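Local coordinates for Beta/gama crystallin family protein (Methanosarcina acetivorans, PDB 3HZ2) that binds two calcium ions within a betagamma-crystallin domain built from two Greek key motifs, at residues A3-Y8 / F18-D23. Sequence-based numbering, arbitrary orientation.
Sequences AEVIVY and FDATSD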
# COMPACT_ATOMS: atom_id res chain seq x y z
N ALA A 3 0.83 -14.15 0.97
CA ALA A 3 1.11 -12.72 0.83
C ALA A 3 0.19 -11.88 1.70
O ALA A 3 -1.02 -12.11 1.78
CB ALA A 3 0.97 -12.31 -0.63
N GLU A 4 0.77 -10.88 2.37
CA GLU A 4 -0.01 -10.00 3.23
C GLU A 4 0.65 -8.64 3.35
O GLU A 4 1.87 -8.54 3.44
CB GLU A 4 -0.15 -10.62 4.62
CG GLU A 4 -0.95 -9.76 5.59
CD GLU A 4 -1.11 -10.41 6.95
OE1 GLU A 4 -1.89 -9.89 7.77
OE2 GLU A 4 -0.44 -11.44 7.20
N VAL A 5 -0.16 -7.59 3.36
CA VAL A 5 0.36 -6.24 3.48
C VAL A 5 -0.60 -5.40 4.30
O VAL A 5 -1.81 -5.53 4.17
CB VAL A 5 0.55 -5.58 2.08
CG1 VAL A 5 -0.78 -5.50 1.34
CG2 VAL A 5 1.16 -4.19 2.23
N ILE A 6 -0.05 -4.56 5.17
CA ILE A 6 -0.87 -3.68 5.99
C ILE A 6 -0.53 -2.24 5.60
O ILE A 6 0.64 -1.85 5.58
CB ILE A 6 -0.61 -3.87 7.50
CG1 ILE A 6 -0.67 -5.36 7.86
CG2 ILE A 6 -1.69 -3.13 8.30
CD1 ILE A 6 -0.47 -5.65 9.33
N VAL A 7 -1.55 -1.48 5.26
CA VAL A 7 -1.37 -0.09 4.86
C VAL A 7 -1.91 0.82 5.96
O VAL A 7 -2.88 0.47 6.64
CB VAL A 7 -2.09 0.21 3.53
CG1 VAL A 7 -1.44 -0.57 2.41
CG2 VAL A 7 -3.57 -0.17 3.64
N TYR A 8 -1.28 1.97 6.14
CA TYR A 8 -1.69 2.89 7.19
C TYR A 8 -1.92 4.31 6.71
O TYR A 8 -1.24 4.79 5.79
CB TYR A 8 -0.65 2.93 8.30
CG TYR A 8 -0.31 1.57 8.87
CD1 TYR A 8 0.53 0.69 8.19
CD2 TYR A 8 -0.81 1.18 10.11
CE1 TYR A 8 0.86 -0.55 8.72
CE2 TYR A 8 -0.49 -0.06 10.66
CZ TYR A 8 0.35 -0.92 9.96
OH TYR A 8 0.69 -2.14 10.51
N PHE A 18 -5.44 -1.04 7.25
CA PHE A 18 -6.15 -2.11 6.57
C PHE A 18 -5.20 -3.26 6.32
O PHE A 18 -4.13 -3.08 5.73
CB PHE A 18 -6.70 -1.62 5.22
CG PHE A 18 -7.53 -2.65 4.50
CD1 PHE A 18 -8.79 -3.00 4.97
CD2 PHE A 18 -7.03 -3.30 3.38
CE1 PHE A 18 -9.56 -3.97 4.32
CE2 PHE A 18 -7.78 -4.27 2.72
CZ PHE A 18 -9.05 -4.61 3.19
N ASP A 19 -5.58 -4.45 6.78
CA ASP A 19 -4.76 -5.64 6.61
C ASP A 19 -5.27 -6.38 5.38
O ASP A 19 -6.36 -6.95 5.40
CB ASP A 19 -4.88 -6.53 7.84
CG ASP A 19 -3.82 -7.61 7.89
OD1 ASP A 19 -3.50 -8.18 6.83
OD2 ASP A 19 -3.31 -7.90 8.99
N ALA A 20 -4.48 -6.37 4.31
CA ALA A 20 -4.88 -7.02 3.07
C ALA A 20 -4.17 -8.33 2.78
O ALA A 20 -2.95 -8.43 2.88
CB ALA A 20 -4.67 -6.06 1.90
N THR A 21 -4.95 -9.34 2.41
CA THR A 21 -4.42 -10.65 2.05
C THR A 21 -4.89 -10.97 0.64
O THR A 21 -4.61 -12.05 0.10
CB THR A 21 -4.89 -11.75 3.02
OG1 THR A 21 -6.32 -11.71 3.13
CG2 THR A 21 -4.27 -11.54 4.40
N SER A 22 -5.60 -10.02 0.04
CA SER A 22 -6.11 -10.17 -1.32
C SER A 22 -5.97 -8.83 -2.04
O SER A 22 -5.74 -7.80 -1.40
CB SER A 22 -7.58 -10.60 -1.30
OG SER A 22 -8.39 -9.67 -0.61
N ASP A 23 -6.11 -8.84 -3.36
CA ASP A 23 -5.96 -7.62 -4.15
C ASP A 23 -7.00 -6.55 -3.83
O ASP A 23 -8.15 -6.85 -3.53
CB ASP A 23 -5.98 -7.97 -5.64
CG ASP A 23 -4.84 -8.91 -6.02
OD1 ASP A 23 -3.91 -9.09 -5.19
OD2 ASP A 23 -4.87 -9.45 -7.14
O HOH W 1 -2.63 -13.87 0.53
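Val5 and Ala20 exchange two backbone hydrogen bonds, as do Val7 and Phe18, in an antiparallel pairing whose strand axes approach to 4.7 Å at 161°. Between these pairs Ile6 faces Asp19 as a non-hydrogen-bonded pair, where Ile6 CA lies 3.3 Å from Phe18 O in a CA-H...O contact. Beyond Val5, one water donates to both Ala3 O and Thr21 O, bridging the two backbone segments just past the end of strand 17-20.

The two faces of this hairpin differ sharply in chemistry. On one, Val5 CG1 meets Ala20 CB, and Val7 CG2 lies 3.8 Å from Phe18 CB, the two side chains side by side. Phe18 CG stands anti to the backbone N (chi1 -176°); the ring beyond it leads away from strand 4-8 and touches Leu31, while Val5 and Ala20 both touch Phe81 of the second sheet. On the other face, the extended Glu4 chain brings OE1 to 2.5 Å from Asp19 OD1, the carboxylate planes 30° apart. Ile6 CD1 flanks the same group, 3.6 Å from Asp19 OD2.

Strand 17-20 is an outermost strand of a four-stranded antiparallel sheet, paired here with strand 4-8 in a hairpin of the first Greek key motif, with an apolar face turned to the domain core. Oxygens as close as those of Glu4 and Asp19 suggest that one acid is protonated; such a proton, if present, would offset the repulsion expected between two carboxylates.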